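Long-range contacts in purine nucleoside phosphorylase (Grouper iridovirus, PDB 3KHS), which probably catalyses the phosphorolysis of purine nucleosides such as inosine and guanosine in purine nucleoside salvage: residues P51-G56 and A93-R98; L6-A11 and F100-V105. One frame throughout, in Å; residues are numbered along the deposited sequence.

Interaction 1: P51-G56 and A93-R98; sequences PNFPVG and ATFPMR
Phe53 and Pro96 make the one CH-pi contact between 51-56 and 93-98. Pro96 CG lies 4.2 Å from the centroid of the Phe53 ring and 26° off its normal, which puts the proline over the face but displaced toward the rim. There Pro96 CB approaches Phe53 CZ to 3.7 Å.

The remaining contacts gather around the Phe95 ring. Phe95 CG is anti to the backbone N (chi1 179°), on a CB that points toward the loop, and Asn52, Phe53 and Pro54 meet the ring. Phe53 CD1 meets its edge near the ring plane, 4.2 Å from Phe95 CD2. Asn52 CB comes in obliquely, at 3.6 Å from Phe95 CE2, and Asn52 O lies 3.6 Å from Phe95 CD2. Pro54 CD, also oblique to the ring, is 4.3 Å from Phe95 CD2.

The polar atoms of Asn52 find partners outside the two segments. The amide nitrogen ND2 bonds to Glu9 OE1 and Thr10 OG1, and Asn52 O accepts from Arg92 NH2.

The contact lays the loop between strands 42-46 and 64-70 against the first turn of helix 95-102. Helix 3-15 touches Asn52 and Phe95, Met78 of strand 73-79 touches Pro96, and helix 219-227 packs on Thr94 and Arg98.

Interaction 2: L6-A11 and F100-V105; sequences LAKETA and FKALGV
Ala11 and Ala102 meet methyl to methyl, their CB atoms 3.5 Å apart, and this pair is the closest approach between 6-11 and 100-105. Ala102 CB also faces the backbone of the preceding turn of the N-terminal helix: it lies 3.8 Å from Ala7 O and 3.9 Å from Lys8 CA. The CB atoms of Ala7 and Ala102 are more distant, at 4.5 Å. Because alanines carry the contact, the backbones come close, with CA atoms 5.2 Å apart for Lys8 and Ala102 and 5.5 Å for Ala11 and Leu103.

Leu103 adds the one longer apolar side chain. Its CG is anti to the carbonyl carbon (chi1 -77°), and the CD2 branch reaches Ala11 CB at 4.0 Å. Lys8 borders the contact with its CG, while its amine end leads away.

In the next shell, a Schellman motif sets the path of the chain just beyond Ala102. Gly104 has a positive phi of 97°, and bonds from Gly104 N to Lys101 O and from Val105 N to Phe100 O close the last turn. Pro22 packs on Leu103, and Arg21 NH2 makes a weak hydrogen bond to Ala102 O. On the inner flank, Phe100 and Val105 pack on Val76 of strand 73-79.

Small-residue helix packing of this kind, at a Schellman-terminated helix end, here joins the N-terminal helix to the end of helix 95-102, whose Phe100 packs on strand 73-79 of the mixed sheet of the phosphorylase fold.

From the N terminus, helix 3-15 comes first and supplies 6-11; the chain then runs through strands 24-28 and 42-46 to the loop at 51-56, and on through strands 64-70 and 73-79 to helix 95-102. Interaction 1 closes the shorter loop, with 36 residues between its segments. Interaction 2 closes a longer one, with 88 between, that encloses it entirely, so the two nest without crossing. Both use helix 95-102, and their centres are about 11 Å apart. They touch directly: Pro51 O and Thr10 OG1 are 2.6 Å apart, a probable hydrogen bond. The N-terminal helix, the 51-56 loop and helix 95-102 are thereby joined pairwise.

Interaction 1: P51-G56 and A93-R98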
ATOM      1  N   PRO B  51       7.981   3.387 -29.483  1.00 40.40           N
ATOM      2  CA  PRO B  51       8.828   4.252 -28.672  1.00 39.38           C
ATOM      3  C   PRO B  51       8.187   4.544 -27.309  1.00 41.67           C
ATOM      4  O   PRO B  51       7.018   4.908 -27.245  1.00 44.92           O
ATOM      5  CB  PRO B  51       8.909   5.514 -29.517  1.00 34.71           C
ATOM      6  CG  PRO B  51       8.882   4.992 -30.912  1.00 37.03           C
ATOM      7  CD  PRO B  51       7.883   3.881 -30.871  1.00 41.66           C
ATOM      8  N   ASN B  52       8.961   4.412 -26.237  1.00 41.11           N
ATOM      9  CA  ASN B  52       8.477   4.700 -24.884  1.00 42.52           C
ATOM     10  C   ASN B  52       7.535   3.667 -24.255  1.00 39.80           C
ATOM     11  O   ASN B  52       7.269   3.751 -23.066  1.00 40.69           O
ATOM     12  CB  ASN B  52       7.788   6.071 -24.838  1.00 38.18           C
ATOM     13  CG  ASN B  52       8.739   7.227 -25.073  1.00 37.77           C
ATOM     14  OD1 ASN B  52       9.820   7.284 -24.500  1.00 30.47           O
ATOM     15  ND2 ASN B  52       8.316   8.179 -25.897  1.00 35.07           N
ATOM     16  N   PHE B  53       7.018   2.720 -25.040  1.00 41.73           N
ATOM     17  CA  PHE B  53       6.112   1.694 -24.499  1.00 40.02           C
ATOM     18  C   PHE B  53       6.872   0.725 -23.609  1.00 42.67           C
ATOM     19  O   PHE B  53       7.979   0.286 -23.951  1.00 42.89           O
ATOM     20  CB  PHE B  53       5.448   0.890 -25.630  1.00 35.37           C
ATOM     21  CG  PHE B  53       3.954   1.097 -25.754  1.00 32.05           C
ATOM     22  CD1 PHE B  53       3.410   2.372 -25.841  1.00 32.47           C
ATOM     23  CD2 PHE B  53       3.097   0.010 -25.814  1.00 35.21           C
ATOM     24  CE1 PHE B  53       2.034   2.566 -25.985  1.00 31.61           C
ATOM     25  CE2 PHE B  53       1.719   0.185 -25.959  1.00 28.52           C
ATOM     26  CZ  PHE B  53       1.185   1.466 -26.045  1.00 33.43           C
ATOM     27  N   PRO B  54       6.293   0.374 -22.458  1.00 41.44           N
ATOM     28  CA  PRO B  54       7.005  -0.572 -21.583  1.00 39.08           C
ATOM     29  C   PRO B  54       7.118  -1.919 -22.292  1.00 41.53           C
ATOM     30  O   PRO B  54       6.339  -2.206 -23.187  1.00 39.82           O
ATOM     31  CB  PRO B  54       6.109  -0.648 -20.353  1.00 33.96           C
ATOM     32  CG  PRO B  54       5.477   0.727 -20.309  1.00 41.69           C
ATOM     33  CD  PRO B  54       5.148   0.996 -21.771  1.00 39.51           C
ATOM     34  N   VAL B  55       8.094  -2.732 -21.906  1.00 47.42           N
ATOM     35  CA  VAL B  55       8.266  -4.054 -22.501  1.00 53.71           C
ATOM     36  C   VAL B  55       7.545  -5.052 -21.593  1.00 58.00           C
ATOM     37  O   VAL B  55       7.347  -4.776 -20.408  1.00 60.64           O
ATOM     38  CB  VAL B  55       9.759  -4.441 -22.576  1.00 57.61           C
ATOM     39  CG1 VAL B  55       9.903  -5.836 -23.145  1.00 60.48           C
ATOM     40  CG2 VAL B  55      10.509  -3.449 -23.423  1.00 56.16           C
ATOM     41  N   GLY B  56       7.155  -6.204 -22.136  1.00 61.71           N
ATOM     42  CA  GLY B  56       6.453  -7.196 -21.331  1.00 63.66           C
ATOM     43  C   GLY B  56       7.061  -8.589 -21.390  1.00 65.87           C
ATOM     44  O   GLY B  56       6.429  -9.578 -21.004  1.00 67.43           O
ATOM     45  N   ALA B  93       2.720   1.604 -16.109  1.00 34.13           N
ATOM     46  CA  ALA B  93       1.707   0.694 -16.655  1.00 37.30           C
ATOM     47  C   ALA B  93       0.531   1.442 -17.239  1.00 34.06           C
ATOM     48  O   ALA B  93      -0.270   0.873 -17.960  1.00 26.22           O
ATOM     49  CB  ALA B  93       1.178  -0.291 -15.564  1.00 31.93           C
ATOM     50  N   THR B  94       0.405   2.717 -16.909  1.00 34.29           N
ATOM     51  CA  THR B  94      -0.715   3.476 -17.439  1.00 34.56           C
ATOM     52  C   THR B  94      -0.261   4.467 -18.512  1.00 35.91           C
ATOM     53  O   THR B  94      -0.999   5.399 -18.867  1.00 34.42           O
ATOM     54  CB  THR B  94      -1.489   4.245 -16.313  1.00 31.03           C
ATOM     55  OG1 THR B  94      -0.606   5.138 -15.628  1.00 21.64           O
ATOM     56  CG2 THR B  94      -2.111   3.281 -15.340  1.00 28.05           C
ATOM     57  N   PHE B  95       0.947   4.261 -19.028  1.00 36.36           N
ATOM     58  CA  PHE B  95       1.504   5.128 -20.067  1.00 35.13           C
ATOM     59  C   PHE B  95       0.673   5.014 -21.353  1.00 35.81           C
ATOM     60  O   PHE B  95       0.441   5.999 -22.041  1.00 34.73           O
ATOM     61  CB  PHE B  95       2.971   4.769 -20.353  1.00 29.81           C
ATOM     62  CG  PHE B  95       3.595   5.599 -21.436  1.00 27.60           C
ATOM     63  CD1 PHE B  95       3.833   6.954 -21.242  1.00 30.15           C
ATOM     64  CD2 PHE B  95       3.884   5.037 -22.676  1.00 28.52           C
ATOM     65  CE1 PHE B  95       4.345   7.754 -22.258  1.00 28.82           C
ATOM     66  CE2 PHE B  95       4.388   5.812 -23.698  1.00 25.18           C
ATOM     67  CZ  PHE B  95       4.625   7.180 -23.495  1.00 27.92           C
ATOM     68  N   PRO B  96       0.219   3.800 -21.693  1.00 37.15           N
ATOM     69  CA  PRO B  96      -0.583   3.669 -22.919  1.00 32.78           C
ATOM     70  C   PRO B  96      -1.884   4.489 -22.854  1.00 34.47           C
ATOM     71  O   PRO B  96      -2.396   4.924 -23.882  1.00 38.55           O
ATOM     72  CB  PRO B  96      -0.818   2.159 -23.025  1.00 29.60           C
ATOM     73  CG  PRO B  96       0.407   1.567 -22.351  1.00 27.14           C
ATOM     74  CD  PRO B  96       0.564   2.479 -21.134  1.00 30.28           C
ATOM     75  N   MET B  97      -2.417   4.717 -21.656  1.00 33.61           N
ATOM     76  CA  MET B  97      -3.629   5.530 -21.540  1.00 39.02           C
ATOM     77  C   MET B  97      -3.310   6.984 -21.866  1.00 39.38           C
ATOM     78  O   MET B  97      -4.153   7.708 -22.421  1.00 40.51           O
ATOM     79  CB  MET B  97      -4.242   5.497 -20.131  1.00 34.24           C
ATOM     80  CG  MET B  97      -5.067   4.260 -19.813  1.00 35.14           C
ATOM     81  SD  MET B  97      -6.395   3.931 -20.950  1.00 37.97           S
ATOM     82  CE  MET B  97      -5.634   2.660 -22.009  1.00 31.54           C
ATOM     83  N   ARG B  98      -2.113   7.423 -21.489  1.00 35.82           N
ATOM     84  CA  ARG B  98      -1.722   8.789 -21.782  1.00 38.36           C
ATOM     85  C   ARG B  98      -1.528   8.881 -23.303  1.00 39.30           C
ATOM     86  O   ARG B  98      -1.886   9.879 -23.919  1.00 40.73           O
ATOM     87  CB  ARG B  98      -0.453   9.155 -21.007  1.00 35.55           C
ATOM     88  CG  ARG B  98      -0.685   9.258 -19.510  1.00 37.65           C
ATOM     89  CD  ARG B  98       0.544   9.761 -18.748  1.00 35.11           C
ATOM     90  NE  ARG B  98       0.278   9.940 -17.314  1.00 42.57           N
ATOM     91  CZ  ARG B  98       0.217   8.944 -16.421  1.00 40.16           C
ATOM     92  NH1 ARG B  98       0.405   7.701 -16.804  1.00 28.22           N
ATOM     93  NH2 ARG B  98      -0.039   9.195 -15.141  1.00 39.87           N
TER

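Interaction 2: L6-A11 and F100-V105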
ATOM      1  N   LEU B   6       6.260  12.613 -23.349  1.00 46.36           N
ATOM      2  CA  LEU B   6       6.696  11.395 -24.019  1.00 41.82           C
ATOM      3  C   LEU B   6       5.511  10.710 -24.708  1.00 41.23           C
ATOM      4  O   LEU B   6       5.663  10.083 -25.771  1.00 41.30           O
ATOM      5  CB  LEU B   6       7.379  10.469 -23.006  1.00 41.95           C
ATOM      6  CG  LEU B   6       8.652  11.112 -22.435  1.00 43.06           C
ATOM      7  CD1 LEU B   6       9.210  10.301 -21.292  1.00 44.08           C
ATOM      8  CD2 LEU B   6       9.692  11.229 -23.550  1.00 40.29           C
ATOM      9  N   ALA B   7       4.330  10.837 -24.109  1.00 39.91           N
ATOM     10  CA  ALA B   7       3.117  10.245 -24.684  1.00 41.87           C
ATOM     11  C   ALA B   7       2.819  10.936 -26.006  1.00 42.31           C
ATOM     12  O   ALA B   7       2.487  10.280 -26.991  1.00 38.25           O
ATOM     13  CB  ALA B   7       1.933  10.411 -23.751  1.00 36.47           C
ATOM     14  N   LYS B   8       2.933  12.264 -26.025  1.00 44.51           N
ATOM     15  CA  LYS B   8       2.704  13.017 -27.256  1.00 46.07           C
ATOM     16  C   LYS B   8       3.687  12.591 -28.352  1.00 47.29           C
ATOM     17  O   LYS B   8       3.305  12.436 -29.510  1.00 49.39           O
ATOM     18  CB  LYS B   8       2.826  14.505 -26.980  1.00 45.84           C
ATOM     19  CG  LYS B   8       1.647  15.042 -26.199  1.00 51.74           C
ATOM     20  CD  LYS B   8       1.842  16.493 -25.857  1.00 53.79           C
ATOM     21  CE  LYS B   8       0.788  16.960 -24.880  1.00 60.86           C
ATOM     22  NZ  LYS B   8       1.161  18.275 -24.273  1.00 64.87           N
ATOM     23  N   GLU B   9       4.948  12.390 -27.978  1.00 48.66           N
ATOM     24  CA  GLU B   9       5.967  11.976 -28.925  1.00 46.39           C
ATOM     25  C   GLU B   9       5.600  10.607 -29.467  1.00 46.47           C
ATOM     26  O   GLU B   9       5.593  10.391 -30.684  1.00 47.55           O
ATOM     27  CB  GLU B   9       7.346  11.965 -28.246  1.00 53.46           C
ATOM     28  CG  GLU B   9       8.387  11.041 -28.892  1.00 59.57           C
ATOM     29  CD  GLU B   9       9.699  10.983 -28.110  1.00 68.81           C
ATOM     30  OE1 GLU B   9       9.701  10.554 -26.920  1.00 63.30           O
ATOM     31  OE2 GLU B   9      10.736  11.372 -28.698  1.00 77.49           O
ATOM     32  N   THR B  10       5.289   9.682 -28.567  1.00 45.06           N
ATOM     33  CA  THR B  10       4.894   8.342 -28.972  1.00 40.96           C
ATOM     34  C   THR B  10       3.689   8.424 -29.902  1.00 36.72           C
ATOM     35  O   THR B  10       3.631   7.717 -30.902  1.00 37.18           O
ATOM     36  CB  THR B  10       4.545   7.497 -27.744  1.00 32.62           C
ATOM     37  OG1 THR B  10       5.753   7.169 -27.053  1.00 38.88           O
ATOM     38  CG2 THR B  10       3.823   6.239 -28.142  1.00 35.28           C
ATOM     39  N   ALA B  11       2.733   9.287 -29.575  1.00 33.33           N
ATOM     40  CA  ALA B  11       1.544   9.422 -30.417  1.00 40.85           C
ATOM     41  C   ALA B  11       1.920   9.963 -31.797  1.00 46.56           C
ATOM     42  O   ALA B  11       1.500   9.416 -32.816  1.00 46.68           O
ATOM     43  CB  ALA B  11       0.502  10.346 -29.752  1.00 39.12           C
ATOM     44  N   PHE B 100      -3.142   7.036 -25.573  1.00 35.97           N
ATOM     45  CA  PHE B 100      -4.494   7.061 -26.120  1.00 37.62           C
ATOM     46  C   PHE B 100      -4.988   8.498 -26.166  1.00 37.64           C
ATOM     47  O   PHE B 100      -5.493   8.941 -27.179  1.00 43.20           O
ATOM     48  CB  PHE B 100      -5.459   6.253 -25.245  1.00 35.18           C
ATOM     49  CG  PHE B 100      -5.600   4.803 -25.652  1.00 29.61           C
ATOM     50  CD1 PHE B 100      -4.590   4.155 -26.336  1.00 31.29           C
ATOM     51  CD2 PHE B 100      -6.715   4.083 -25.287  1.00 25.61           C
ATOM     52  CE1 PHE B 100      -4.687   2.832 -26.639  1.00 33.69           C
ATOM     53  CE2 PHE B 100      -6.830   2.734 -25.588  1.00 21.87           C
ATOM     54  CZ  PHE B 100      -5.821   2.109 -26.259  1.00 32.62           C
ATOM     55  N   LYS B 101      -4.845   9.225 -25.065  1.00 37.45           N
ATOM     56  CA  LYS B 101      -5.294  10.606 -25.016  1.00 39.36           C
ATOM     57  C   LYS B 101      -4.595  11.458 -26.077  1.00 43.75           C
ATOM     58  O   LYS B 101      -5.241  12.196 -26.822  1.00 38.96           O
ATOM     59  CB  LYS B 101      -5.023  11.221 -23.646  1.00 39.53           C
ATOM     60  CG  LYS B 101      -5.459  12.680 -23.510  1.00 42.22           C
ATOM     61  CD  LYS B 101      -4.605  13.401 -22.491  1.00 47.67           C
ATOM     62  CE  LYS B 101      -5.314  14.610 -21.883  1.00 51.39           C
ATOM     63  NZ  LYS B 101      -6.018  15.405 -22.905  1.00 44.06           N
ATOM     64  N   ALA B 102      -3.272  11.344 -26.129  1.00 43.52           N
ATOM     65  CA  ALA B 102      -2.459  12.084 -27.080  1.00 47.90           C
ATOM     66  C   ALA B 102      -2.857  11.785 -28.518  1.00 47.00           C
ATOM     67  O   ALA B 102      -2.605  12.583 -29.399  1.00 47.20           O
ATOM     68  CB  ALA B 102      -0.977  11.742 -26.870  1.00 50.77           C
ATOM     69  N   LEU B 103      -3.453  10.617 -28.742  1.00 47.19           N
ATOM     70  CA  LEU B 103      -3.894  10.201 -30.073  1.00 45.75           C
ATOM     71  C   LEU B 103      -5.242  10.817 -30.414  1.00 46.45           C
ATOM     72  O   LEU B 103      -5.686  10.736 -31.555  1.00 46.49           O
ATOM     73  CB  LEU B 103      -4.070   8.687 -30.147  1.00 39.12           C
ATOM     74  CG  LEU B 103      -2.877   7.764 -30.273  1.00 32.96           C
ATOM     75  CD1 LEU B 103      -3.368   6.334 -30.202  1.00 35.23           C
ATOM     76  CD2 LEU B 103      -2.177   8.007 -31.579  1.00 27.59           C
ATOM     77  N   GLY B 104      -5.897  11.403 -29.416  1.00 48.02           N
ATOM     78  CA  GLY B 104      -7.202  11.998 -29.640  1.00 45.18           C
ATOM     79  C   GLY B 104      -8.372  11.096 -29.270  1.00 47.28           C
ATOM     80  O   GLY B 104      -9.520  11.406 -29.611  1.00 43.13           O
ATOM     81  N   VAL B 105      -8.101   9.986 -28.575  1.00 44.86           N
ATOM     82  CA  VAL B 105      -9.188   9.099 -28.183  1.00 43.87           C
ATOM     83  C   VAL B 105     -10.118   9.805 -27.208  1.00 41.38           C
ATOM     84  O   VAL B 105      -9.687  10.532 -26.331  1.00 38.13           O
ATOM     85  CB  VAL B 105      -8.700   7.794 -27.540  1.00 41.75           C
ATOM     86  CG1 VAL B 105      -9.906   6.974 -27.104  1.00 36.72           C
ATOM     87  CG2 VAL B 105      -7.889   6.989 -28.539  1.00 38.58           C
TER